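Local coordinates for protein mannitol dehydrogenase (Pseudomonas fluorescens, PDB 1LJ8) that binds NAD and probably acts as a mannitol 2-dehydrogenase, a long-chain dehydrogenase that interconverts mannitol and fructose, at residues A43-N51 / E95-S103; L85-D93 / R361-D369. One frame throughout, in Å; residues are numbered along the deposited sequence.

Interaction 1. Residues A43-N51 / E95-S103; sequences AYYTDALMN and EVRVIGSIS
Asp47 and Ser101 pin helix 43-50 to the turn that interrupts strand 96-107, with the helix running almost square across strand 96-99 (85° between the two directions, axes 9.5 Å apart). The tight part is here. With CG anti to the backbone N (chi1 171°), the Asp47 carboxylate drops to Gly100, whose N reaches OD1 in a straight bond of 3.0 Å from above the carboxylate plane; Tyr20 OH also bonds to this oxygen. Ser101 turns its hydroxyl back to the helix and donates from OG to Ala43 O at 2.8 Å. That carbonyl already accepts from Asp47 N, and its two donors come from opposite faces of its plane. Ile99 lies against the Asp47 side chain, CD1 3.5 Å from OD2 and CG2 beside CB, while Ala43 CB rests on Ile102 CD1 at 4.1 Å. An alanine in place of Asp47 would probably leave Gly100 N and Tyr20 OH without their shared acceptor and deprive a bridging water of one of its anchors. Toward Asn51, Arg97 and Tyr44 the contact is looser and wetter. One water ties Asp47 OD2, Asn51 ND2, Arg97 NH1 and Val98 O together, and Asn51 OD1 accepts from Ala19 N; Arg97 stays beyond salt-bridge distance of Asp47, its NH1 4.4 Å from OD2. Its guanidinium instead grips Glu95 side-on, NE to OE2 at 2.9 Å and NH2 to OE1, and Lys16 gives Glu95 a second positive partner. A second water lies between Tyr44 OH and Glu95 OE2. Helix 42-50 belongs to the beta-alpha-beta crossover from strand 27-32 to 59-64, here packed on strand 96-107, two places along from 27-32, in the Rossmann-type domain that carries the NAD site.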
ATOM      1  N   ALA A  43       0.289   9.120 -10.230  1.00 11.81           N
ATOM      2  CA  ALA A  43      -0.007   9.466 -11.632  1.00 10.73           C
ATOM      3  C   ALA A  43      -1.053  10.609 -11.677  1.00 12.54           C
ATOM      4  O   ALA A  43      -1.042  11.457 -12.586  1.00 10.91           O
ATOM      5  CB  ALA A  43      -0.539   8.228 -12.396  1.00  9.75           C
ATOM      6  N   TYR A  44      -1.952  10.604 -10.697  1.00 11.44           N
ATOM      7  CA  TYR A  44      -2.976  11.651 -10.589  1.00 11.52           C
ATOM      8  C   TYR A  44      -2.300  13.047 -10.415  1.00 12.97           C
ATOM      9  O   TYR A  44      -2.593  13.994 -11.150  1.00 13.43           O
ATOM     10  CB  TYR A  44      -3.846  11.340  -9.372  1.00 12.62           C
ATOM     11  CG  TYR A  44      -4.749  12.473  -8.923  1.00 12.52           C
ATOM     12  CD1 TYR A  44      -5.903  12.800  -9.638  1.00 15.51           C
ATOM     13  CD2 TYR A  44      -4.420  13.224  -7.801  1.00 14.53           C
ATOM     14  CE1 TYR A  44      -6.719  13.884  -9.226  1.00 16.80           C
ATOM     15  CE2 TYR A  44      -5.227  14.302  -7.381  1.00 15.45           C
ATOM     16  CZ  TYR A  44      -6.370  14.610  -8.113  1.00 18.08           C
ATOM     17  OH  TYR A  44      -7.175  15.658  -7.698  1.00 19.54           O
ATOM     18  N   TYR A  45      -1.404  13.187  -9.434  1.00 11.84           N
ATOM     19  CA  TYR A  45      -0.756  14.497  -9.230  1.00 10.85           C
ATOM     20  C   TYR A  45       0.123  14.892 -10.408  1.00 11.20           C
ATOM     21  O   TYR A  45       0.203  16.051 -10.768  1.00 11.92           O
ATOM     22  CB  TYR A  45       0.098  14.485  -7.968  1.00 12.19           C
ATOM     23  CG  TYR A  45      -0.678  14.595  -6.667  1.00 12.37           C
ATOM     24  CD1 TYR A  45      -0.766  13.512  -5.789  1.00 12.12           C
ATOM     25  CD2 TYR A  45      -1.234  15.825  -6.271  1.00 13.53           C
ATOM     26  CE1 TYR A  45      -1.377  13.633  -4.543  1.00 13.86           C
ATOM     27  CE2 TYR A  45      -1.822  15.969  -5.026  1.00 13.24           C
ATOM     28  CZ  TYR A  45      -1.895  14.864  -4.163  1.00 14.86           C
ATOM     29  OH  TYR A  45      -2.467  14.984  -2.918  1.00 15.33           O
ATOM     30  N   THR A  46       0.800  13.927 -11.016  1.00 11.65           N
ATOM     31  CA  THR A  46       1.655  14.251 -12.136  1.00 11.91           C
ATOM     32  C   THR A  46       0.820  14.734 -13.336  1.00 12.88           C
ATOM     33  O   THR A  46       1.195  15.678 -14.019  1.00 13.29           O
ATOM     34  CB  THR A  46       2.523  13.034 -12.497  1.00 11.23           C
ATOM     35  OG1 THR A  46       3.250  12.633 -11.318  1.00 12.24           O
ATOM     36  CG2 THR A  46       3.491  13.418 -13.612  1.00 12.86           C
ATOM     37  N   ASP A  47      -0.338  14.124 -13.542  1.00 12.45           N
ATOM     38  CA  ASP A  47      -1.239  14.500 -14.632  1.00 12.41           C
ATOM     39  C   ASP A  47      -1.773  15.907 -14.301  1.00 13.80           C
ATOM     40  O   ASP A  47      -1.860  16.770 -15.203  1.00 13.51           O
ATOM     41  CB  ASP A  47      -2.403  13.471 -14.715  1.00 13.32           C
ATOM     42  CG  ASP A  47      -3.510  13.891 -15.680  1.00 14.41           C
ATOM     43  OD1 ASP A  47      -3.383  13.570 -16.884  1.00 14.66           O
ATOM     44  OD2 ASP A  47      -4.513  14.526 -15.241  1.00 13.61           O
ATOM     45  N   ALA A  48      -2.083  16.160 -13.029  1.00 12.81           N
ATOM     46  CA  ALA A  48      -2.606  17.492 -12.639  1.00 13.90           C
ATOM     47  C   ALA A  48      -1.561  18.583 -12.951  1.00 15.21           C
ATOM     48  O   ALA A  48      -1.916  19.683 -13.410  1.00 16.01           O
ATOM     49  CB  ALA A  48      -2.977  17.516 -11.131  1.00 13.13           C
ATOM     50  N   LEU A  49      -0.282  18.295 -12.714  1.00 14.41           N
ATOM     51  CA  LEU A  49       0.800  19.268 -12.992  1.00 14.70           C
ATOM     52  C   LEU A  49       0.874  19.527 -14.497  1.00 15.50           C
ATOM     53  O   LEU A  49       0.992  20.681 -14.944  1.00 15.61           O
ATOM     54  CB  LEU A  49       2.172  18.722 -12.539  1.00 13.03           C
ATOM     55  CG  LEU A  49       3.391  19.656 -12.775  1.00 14.03           C
ATOM     56  CD1 LEU A  49       3.242  20.950 -11.962  1.00 16.09           C
ATOM     57  CD2 LEU A  49       4.625  18.941 -12.314  1.00 14.94           C
HETATM   58  N   MSE A  50       0.827  18.453 -15.276  1.00 13.84           N
HETATM   59  CA  MSE A  50       0.887  18.560 -16.747  1.00 15.21           C
HETATM   60  C   MSE A  50      -0.263  19.395 -17.262  1.00 16.23           C
HETATM   61  O   MSE A  50      -0.089  20.152 -18.221  1.00 17.15           O
HETATM   62  CB  MSE A  50       0.861  17.143 -17.380  1.00 14.39           C
HETATM   63  CG  MSE A  50       2.168  16.447 -17.122  1.00 15.72           C
HETATM   64 SE   MSE A  50       2.017  14.683 -17.956  1.00 26.40          SE
HETATM   65  CE  MSE A  50       3.624  13.956 -17.470  1.00 16.70           C
ATOM     66  N   ASN A  51      -1.414  19.301 -16.610  1.00 15.79           N
ATOM     67  CA  ASN A  51      -2.562  20.109 -17.050  1.00 20.27           C
ATOM     68  C   ASN A  51      -2.350  21.603 -16.825  1.00 20.24           C
ATOM     69  O   ASN A  51      -3.103  22.412 -17.393  1.00 21.69           O
ATOM     70  CB  ASN A  51      -3.851  19.673 -16.385  1.00 17.44           C
ATOM     71  CG  ASN A  51      -4.429  18.428 -17.034  1.00 18.78           C
ATOM     72  OD1 ASN A  51      -4.145  18.133 -18.190  1.00 19.82           O
ATOM     73  ND2 ASN A  51      -5.247  17.717 -16.304  1.00 19.74           N
ATOM     74  N   GLU A  95     -15.097  14.023  -9.542  1.00 22.63           N
ATOM     75  CA  GLU A  95     -15.003  14.141 -10.987  1.00 21.36           C
ATOM     76  C   GLU A  95     -14.625  12.795 -11.582  1.00 19.60           C
ATOM     77  O   GLU A  95     -14.246  11.875 -10.853  1.00 19.89           O
ATOM     78  CB  GLU A  95     -13.951  15.174 -11.410  1.00 21.66           C
ATOM     79  CG  GLU A  95     -12.581  14.948 -10.783  1.00 24.66           C
ATOM     80  CD  GLU A  95     -11.478  15.899 -11.312  1.00 24.56           C
ATOM     81  OE1 GLU A  95     -11.786  16.916 -11.989  1.00 25.76           O
ATOM     82  OE2 GLU A  95     -10.291  15.605 -11.034  1.00 25.11           O
ATOM     83  N   VAL A  96     -14.794  12.702 -12.901  1.00 17.39           N
ATOM     84  CA  VAL A  96     -14.431  11.540 -13.710  1.00 16.47           C
ATOM     85  C   VAL A  96     -13.450  12.181 -14.678  1.00 15.22           C
ATOM     86  O   VAL A  96     -13.786  13.129 -15.401  1.00 15.10           O
ATOM     87  CB  VAL A  96     -15.619  10.977 -14.495  1.00 19.02           C
ATOM     88  CG1 VAL A  96     -15.163   9.710 -15.257  1.00 18.36           C
ATOM     89  CG2 VAL A  96     -16.734  10.664 -13.559  1.00 22.50           C
ATOM     90  N   ARG A  97     -12.232  11.654 -14.706  1.00 13.45           N
ATOM     91  CA  ARG A  97     -11.171  12.271 -15.470  1.00 12.81           C
ATOM     92  C   ARG A  97     -10.288  11.243 -16.151  1.00 14.46           C
ATOM     93  O   ARG A  97      -9.941  10.238 -15.542  1.00 13.88           O
ATOM     94  CB  ARG A  97     -10.307  13.075 -14.488  1.00 14.56           C
ATOM     95  CG  ARG A  97      -8.997  13.604 -15.059  1.00 13.94           C
ATOM     96  CD  ARG A  97      -8.216  14.404 -13.968  1.00 16.98           C
ATOM     97  NE  ARG A  97      -8.916  15.656 -13.631  1.00 16.52           N
ATOM     98  CZ  ARG A  97      -8.957  16.728 -14.424  1.00 17.06           C
ATOM     99  NH1 ARG A  97      -8.342  16.747 -15.612  1.00 15.12           N
ATOM    100  NH2 ARG A  97      -9.691  17.789 -14.060  1.00 18.19           N
ATOM    101  N   VAL A  98      -9.949  11.500 -17.412  1.00 11.45           N
ATOM    102  CA  VAL A  98      -9.026  10.636 -18.122  1.00 12.16           C
ATOM    103  C   VAL A  98      -7.592  11.103 -17.775  1.00 12.84           C
ATOM    104  O   VAL A  98      -7.269  12.287 -17.902  1.00 13.63           O
ATOM    105  CB  VAL A  98      -9.252  10.719 -19.647  1.00 11.48           C
ATOM    106  CG1 VAL A  98      -8.101   9.984 -20.348  1.00 12.20           C
ATOM    107  CG2 VAL A  98     -10.609  10.041 -19.982  1.00 11.90           C
ATOM    108  N   ILE A  99      -6.736  10.173 -17.336  1.00 10.33           N
ATOM    109  CA  ILE A  99      -5.371  10.477 -16.915  1.00 10.50           C
ATOM    110  C   ILE A  99      -4.415  10.099 -18.039  1.00 11.84           C
ATOM    111  O   ILE A  99      -4.505   8.976 -18.563  1.00 11.85           O
ATOM    112  CB  ILE A  99      -5.004   9.658 -15.645  1.00 10.18           C
ATOM    113  CG1 ILE A  99      -5.970  10.042 -14.496  1.00 11.45           C
ATOM    114  CG2 ILE A  99      -3.530   9.910 -15.258  1.00 10.84           C
ATOM    115  CD1 ILE A  99      -5.783  11.534 -13.976  1.00 13.26           C
ATOM    116  N   GLY A 100      -3.501  11.016 -18.391  1.00 10.90           N
ATOM    117  CA  GLY A 100      -2.559  10.736 -19.468  1.00 11.70           C
ATOM    118  C   GLY A 100      -1.094  10.755 -19.079  1.00 13.89           C
ATOM    119  O   GLY A 100      -0.220  10.749 -19.956  1.00 12.93           O
ATOM    120  N   SER A 101      -0.808  10.728 -17.773  1.00 12.09           N
ATOM    121  CA  SER A 101       0.591  10.798 -17.320  1.00 11.54           C
ATOM    122  C   SER A 101       1.423   9.518 -17.401  1.00 12.83           C
ATOM    123  O   SER A 101       2.629   9.567 -17.182  1.00 13.96           O
ATOM    124  CB  SER A 101       0.597  11.341 -15.891  1.00 12.47           C
ATOM    125  OG  SER A 101      -0.224  10.500 -15.101  1.00 11.58           O
ATOM    126  N   ILE A 102       0.789   8.375 -17.718  1.00 12.63           N
ATOM    127  CA  ILE A 102       1.551   7.130 -17.883  1.00 11.59           C
ATOM    128  C   ILE A 102       1.584   6.941 -19.412  1.00 11.90           C
ATOM    129  O   ILE A 102       0.529   6.924 -20.073  1.00 11.77           O
ATOM    130  CB  ILE A 102       0.853   5.936 -17.221  1.00 11.83           C
ATOM    131  CG1 ILE A 102       0.851   6.132 -15.698  1.00 10.22           C
ATOM    132  CG2 ILE A 102       1.591   4.585 -17.594  1.00 13.02           C
ATOM    133  CD1 ILE A 102       0.105   5.009 -14.925  1.00 10.95           C
ATOM    134  N   SER A 103       2.802   6.817 -19.950  1.00 12.48           N
ATOM    135  CA  SER A 103       2.982   6.669 -21.404  1.00 13.52           C
ATOM    136  C   SER A 103       3.411   5.283 -21.880  1.00 14.26           C
ATOM    137  O   SER A 103       3.385   5.018 -23.091  1.00 15.07           O
ATOM    138  CB  SER A 103       3.970   7.730 -21.909  1.00 14.00           C
ATOM    139  OG  SER A 103       5.204   7.686 -21.220  1.00 14.85           O
TER
HETATM  140  O   HOH W   1      -9.798  15.488  -8.388  1.00 28.60           O
HETATM  141  O   HOH W   2      -6.513  14.941 -16.964  1.00 15.39           O

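Interaction 2. Residues L85-D93 / R361-D369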
ATOM      1  N   LEU A  85      -9.861   7.938 -14.061  1.00 11.66           N
ATOM      2  CA  LEU A  85      -9.811   8.080 -12.610  1.00 11.73           C
ATOM      3  C   LEU A  85     -11.278   8.402 -12.264  1.00 13.15           C
ATOM      4  O   LEU A  85     -11.820   9.423 -12.707  1.00 13.77           O
ATOM      5  CB  LEU A  85      -8.888   9.204 -12.212  1.00 12.02           C
ATOM      6  CG  LEU A  85      -8.809   9.285 -10.668  1.00 14.66           C
ATOM      7  CD1 LEU A  85      -7.383   9.464 -10.212  1.00 16.08           C
ATOM      8  CD2 LEU A  85      -9.658  10.429 -10.228  1.00 18.20           C
ATOM      9  N   TYR A  86     -11.914   7.541 -11.483  1.00 14.05           N
ATOM     10  CA  TYR A  86     -13.341   7.683 -11.167  1.00 13.75           C
ATOM     11  C   TYR A  86     -13.463   7.868  -9.660  1.00 15.04           C
ATOM     12  O   TYR A  86     -13.385   6.889  -8.899  1.00 14.26           O
ATOM     13  CB  TYR A  86     -14.030   6.403 -11.642  1.00 14.72           C
ATOM     14  CG  TYR A  86     -15.550   6.321 -11.526  1.00 15.59           C
ATOM     15  CD1 TYR A  86     -16.327   7.465 -11.399  1.00 16.99           C
ATOM     16  CD2 TYR A  86     -16.195   5.085 -11.601  1.00 16.02           C
ATOM     17  CE1 TYR A  86     -17.775   7.379 -11.352  1.00 17.83           C
ATOM     18  CE2 TYR A  86     -17.612   4.991 -11.565  1.00 17.43           C
ATOM     19  CZ  TYR A  86     -18.373   6.147 -11.445  1.00 17.62           C
ATOM     20  OH  TYR A  86     -19.758   6.060 -11.454  1.00 20.14           O
ATOM     21  N   GLU A  87     -13.668   9.118  -9.240  1.00 14.32           N
ATOM     22  CA  GLU A  87     -13.790   9.435  -7.812  1.00 16.19           C
ATOM     23  C   GLU A  87     -15.186   9.097  -7.321  1.00 17.25           C
ATOM     24  O   GLU A  87     -16.161   9.395  -7.986  1.00 16.40           O
ATOM     25  CB  GLU A  87     -13.492  10.933  -7.556  1.00 16.88           C
ATOM     26  CG  GLU A  87     -12.031  11.358  -7.864  1.00 19.30           C
ATOM     27  CD  GLU A  87     -11.794  12.841  -7.644  1.00 21.30           C
ATOM     28  OE1 GLU A  87     -12.809  13.586  -7.592  1.00 22.43           O
ATOM     29  OE2 GLU A  87     -10.600  13.257  -7.555  1.00 21.71           O
ATOM     30  N   LEU A  88     -15.282   8.431  -6.172  1.00 18.05           N
ATOM     31  CA  LEU A  88     -16.585   8.046  -5.625  1.00 17.92           C
ATOM     32  C   LEU A  88     -16.688   8.534  -4.179  1.00 18.64           C
ATOM     33  O   LEU A  88     -15.815   8.256  -3.378  1.00 17.56           O
ATOM     34  CB  LEU A  88     -16.732   6.530  -5.680  1.00 16.83           C
ATOM     35  CG  LEU A  88     -16.675   5.881  -7.073  1.00 19.24           C
ATOM     36  CD1 LEU A  88     -16.402   4.362  -6.934  1.00 18.09           C
ATOM     37  CD2 LEU A  88     -17.979   6.151  -7.787  1.00 19.67           C
ATOM     38  N   GLY A  89     -17.738   9.294  -3.871  1.00 20.02           N
ATOM     39  CA  GLY A  89     -17.912   9.807  -2.511  1.00 20.48           C
ATOM     40  C   GLY A  89     -19.382  10.194  -2.258  1.00 24.33           C
ATOM     41  O   GLY A  89     -20.142  10.330  -3.214  1.00 22.76           O
ATOM     42  N   ASP A  90     -19.767  10.371  -0.987  1.00 26.26           N
ATOM     43  CA  ASP A  90     -21.145  10.725  -0.610  1.00 31.06           C
ATOM     44  C   ASP A  90     -21.381  12.218  -0.482  1.00 36.20           C
ATOM     45  O   ASP A  90     -22.391  12.739  -0.951  1.00 38.12           O
ATOM     46  CB  ASP A  90     -21.514  10.137   0.752  1.00 28.14           C
ATOM     47  CG  ASP A  90     -21.385   8.659   0.812  1.00 25.10           C
ATOM     48  OD1 ASP A  90     -21.459   7.977  -0.238  1.00 21.89           O
ATOM     49  OD2 ASP A  90     -21.241   8.163   1.947  1.00 25.09           O
ATOM     50  N   THR A  91     -20.499  12.869   0.272  1.00 41.12           N
ATOM     51  CA  THR A  91     -20.546  14.309   0.496  1.00 45.75           C
ATOM     52  C   THR A  91     -19.674  14.719  -0.675  1.00 47.61           C
ATOM     53  O   THR A  91     -18.646  15.373  -0.535  1.00 48.79           O
ATOM     54  CB  THR A  91     -19.930  14.656   1.891  1.00 46.91           C
ATOM     55  OG1 THR A  91     -18.669  13.983   2.064  1.00 49.96           O
ATOM     56  CG2 THR A  91     -20.864  14.186   3.005  1.00 48.41           C
ATOM     57  N   ASP A  92     -20.146  14.312  -1.849  1.00 49.83           N
ATOM     58  CA  ASP A  92     -19.408  14.469  -3.088  1.00 50.31           C
ATOM     59  C   ASP A  92     -19.467  15.601  -4.090  1.00 50.09           C
ATOM     60  O   ASP A  92     -20.522  16.046  -4.596  1.00 51.25           O
ATOM     61  CB  ASP A  92     -19.537  13.176  -3.892  1.00 52.74           C
ATOM     62  CG  ASP A  92     -20.956  12.914  -4.358  1.00 53.82           C
ATOM     63  OD1 ASP A  92     -21.837  13.762  -4.082  1.00 55.45           O
ATOM     64  OD2 ASP A  92     -21.184  11.858  -5.004  1.00 54.65           O
ATOM     65  N   ASP A  93     -18.244  16.011  -4.368  1.00 47.14           N
ATOM     66  CA  ASP A  93     -17.875  16.976  -5.348  1.00 44.34           C
ATOM     67  C   ASP A  93     -16.770  16.027  -5.870  1.00 39.93           C
ATOM     68  O   ASP A  93     -15.642  15.974  -5.355  1.00 39.41           O
ATOM     69  CB  ASP A  93     -17.309  18.222  -4.676  1.00 48.83           C
ATOM     70  CG  ASP A  93     -17.325  19.428  -5.599  1.00 52.29           C
ATOM     71  OD1 ASP A  93     -18.218  19.477  -6.488  1.00 54.99           O
ATOM     72  OD2 ASP A  93     -16.463  20.325  -5.426  1.00 54.19           O
ATOM     73  N   ARG A 361     -14.210   9.179   6.368  1.00 15.20           N
ATOM     74  CA  ARG A 361     -13.741   8.561   5.104  1.00 15.32           C
ATOM     75  C   ARG A 361     -14.081   7.070   5.009  1.00 15.21           C
ATOM     76  O   ARG A 361     -14.484   6.572   3.939  1.00 15.77           O
ATOM     77  CB  ARG A 361     -12.233   8.801   4.943  1.00 14.67           C
ATOM     78  CG  ARG A 361     -11.920  10.270   4.624  1.00 12.83           C
ATOM     79  CD  ARG A 361     -10.410  10.562   4.811  1.00 15.65           C
ATOM     80  NE  ARG A 361      -9.627   9.641   3.963  1.00 13.46           N
ATOM     81  CZ  ARG A 361      -8.330   9.351   4.174  1.00 13.90           C
ATOM     82  NH1 ARG A 361      -7.668   9.914   5.193  1.00 12.28           N
ATOM     83  NH2 ARG A 361      -7.700   8.489   3.367  1.00 10.81           N
ATOM     84  N   PHE A 362     -13.973   6.346   6.113  1.00 15.35           N
ATOM     85  CA  PHE A 362     -14.342   4.930   6.041  1.00 13.99           C
ATOM     86  C   PHE A 362     -15.862   4.748   5.892  1.00 14.79           C
ATOM     87  O   PHE A 362     -16.312   3.696   5.478  1.00 14.88           O
ATOM     88  CB  PHE A 362     -13.941   4.164   7.316  1.00 12.91           C
ATOM     89  CG  PHE A 362     -12.464   3.902   7.468  1.00 12.64           C
ATOM     90  CD1 PHE A 362     -12.024   3.140   8.551  1.00 10.95           C
ATOM     91  CD2 PHE A 362     -11.526   4.420   6.591  1.00 12.35           C
ATOM     92  CE1 PHE A 362     -10.654   2.901   8.753  1.00 12.44           C
ATOM     93  CE2 PHE A 362     -10.145   4.203   6.777  1.00 12.28           C
ATOM     94  CZ  PHE A 362      -9.715   3.440   7.866  1.00 12.94           C
ATOM     95  N   SER A 363     -16.642   5.774   6.264  1.00 16.52           N
ATOM     96  CA  SER A 363     -18.111   5.722   6.178  1.00 16.78           C
ATOM     97  C   SER A 363     -18.626   6.052   4.784  1.00 19.24           C
ATOM     98  O   SER A 363     -19.843   5.954   4.511  1.00 19.61           O
ATOM     99  CB  SER A 363     -18.733   6.681   7.224  1.00 18.87           C
ATOM    100  OG  SER A 363     -18.313   6.310   8.542  1.00 18.68           O
ATOM    101  N   ASN A 364     -17.704   6.439   3.895  1.00 18.31           N
ATOM    102  CA  ASN A 364     -18.044   6.745   2.482  1.00 18.48           C
ATOM    103  C   ASN A 364     -18.760   5.515   1.878  1.00 17.33           C
ATOM    104  O   ASN A 364     -18.188   4.441   1.673  1.00 16.63           O
ATOM    105  CB  ASN A 364     -16.722   7.065   1.749  1.00 17.61           C
ATOM    106  CG  ASN A 364     -16.893   7.341   0.266  1.00 17.64           C
ATOM    107  OD1 ASN A 364     -17.936   7.079  -0.338  1.00 18.68           O
ATOM    108  ND2 ASN A 364     -15.825   7.860  -0.339  1.00 17.33           N
ATOM    109  N   GLN A 365     -20.046   5.643   1.585  1.00 18.72           N
ATOM    110  CA  GLN A 365     -20.764   4.476   1.073  1.00 19.75           C
ATOM    111  C   GLN A 365     -20.570   4.281  -0.418  1.00 20.81           C
ATOM    112  O   GLN A 365     -20.575   3.152  -0.900  1.00 21.95           O
ATOM    113  CB  GLN A 365     -22.280   4.606   1.334  1.00 21.78           C
ATOM    114  CG  GLN A 365     -22.629   5.110   2.739  1.00 26.53           C
ATOM    115  CD  GLN A 365     -22.680   4.011   3.785  1.00 29.53           C
ATOM    116  OE1 GLN A 365     -23.379   3.008   3.609  1.00 32.63           O
ATOM    117  NE2 GLN A 365     -21.938   4.194   4.898  1.00 29.34           N
ATOM    118  N   ALA A 366     -20.384   5.377  -1.141  1.00 19.74           N
ATOM    119  CA  ALA A 366     -20.274   5.279  -2.595  1.00 19.81           C
ATOM    120  C   ALA A 366     -19.024   4.555  -3.083  1.00 19.58           C
ATOM    121  O   ALA A 366     -19.068   3.891  -4.107  1.00 19.39           O
ATOM    122  CB  ALA A 366     -20.299   6.661  -3.178  1.00 20.59           C
ATOM    123  N   ILE A 367     -17.926   4.691  -2.336  1.00 17.99           N
ATOM    124  CA  ILE A 367     -16.635   4.107  -2.751  1.00 18.47           C
ATOM    125  C   ILE A 367     -16.612   2.587  -2.797  1.00 17.05           C
ATOM    126  O   ILE A 367     -15.909   1.983  -3.618  1.00 18.02           O
ATOM    127  CB  ILE A 367     -15.488   4.679  -1.847  1.00 18.16           C
ATOM    128  CG1 ILE A 367     -14.069   4.416  -2.426  1.00 19.34           C
ATOM    129  CG2 ILE A 367     -15.619   4.075  -0.457  1.00 17.34           C
ATOM    130  CD1 ILE A 367     -13.843   4.946  -3.842  1.00 19.08           C
ATOM    131  N   ALA A 368     -17.347   1.937  -1.913  1.00 17.40           N
ATOM    132  CA  ALA A 368     -17.402   0.487  -1.915  1.00 15.72           C
ATOM    133  C   ALA A 368     -16.012  -0.196  -1.904  1.00 15.84           C
ATOM    134  O   ALA A 368     -15.658  -1.016  -2.763  1.00 17.12           O
ATOM    135  CB  ALA A 368     -18.262  -0.006  -3.122  1.00 17.43           C
ATOM    136  N   ASP A 369     -15.240   0.130  -0.879  1.00 14.89           N
ATOM    137  CA  ASP A 369     -13.914  -0.451  -0.713  1.00 13.09           C
ATOM    138  C   ASP A 369     -14.055  -1.842  -0.110  1.00 13.29           C
ATOM    139  O   ASP A 369     -14.741  -2.056   0.896  1.00 13.73           O
ATOM    140  CB  ASP A 369     -13.070   0.476   0.176  1.00 12.77           C
ATOM    141  CG  ASP A 369     -11.614   0.031   0.242  1.00 14.39           C
ATOM    142  OD1 ASP A 369     -11.241  -0.740  -0.654  1.00 13.04           O
ATOM    143  OD2 ASP A 369     -10.884   0.451   1.174  1.00 13.10           O
TER
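The Asp90 carboxylate and the Asn364 amide are the flat groups that hold the two loops together. Gln365 N and Ala366 N approach the carboxylate, each on the syn side of its own oxygen and some 20° out of the plane: Gln365 N meets Asp90 OD2 at 2.8 Å in a nearly straight bond, Ala366 N meets Asp90 OD1 at 3.0 Å in a more bent one. Ala366 CB also nears Asp90 OD1, at 3.4 Å. In the amide plane of Asn364, ND2 points at Leu88 O, 3.1 Å away. CG anti to the backbone N (chi1 177°) carries this amide to Gly89, whose CA lies beside Asn364 OD1. The same OD1 accepts from Ile367 N, arriving above the carbonyl plane, which closes an Asx motif. One face of the Tyr86 ring carries Leu88 CD2 toward its rim, while Leu88 CB meets Ile367 CD1 at 3.8 Å. The contact thus joins the Rossmann and C-terminal domains through the carboxylate of Asp90, a residue at the protein surface, set on two successive backbone N-H groups, a pairing likely to favour its ionised form, and through a buried amide that uses both its ends.

Overall arrangement
From the N terminus, the chain runs from helix 42-50 through strands 59-64 and 83-87 to strand 96-107, where interaction 1 closes a loop of 43 residues within the Rossmann-type domain. The end of strand 83-87 and the loop after it form the first segment of interaction 2, whose partner comes 267 residues later, at the C-terminal end of helix 351-362 and the loop beyond it. The segments alternate, so the two loops cross. They meet in the central sheet, where 83-87 and 96-107 are antiparallel neighbours: Arg97 O lies 2.7 Å from Leu85 N, and Leu85 packs against Tyr44 and Ile99. Interaction 1 ties helix to sheet; interaction 2 joins the loop after strand 83-87 to the C-terminal domain.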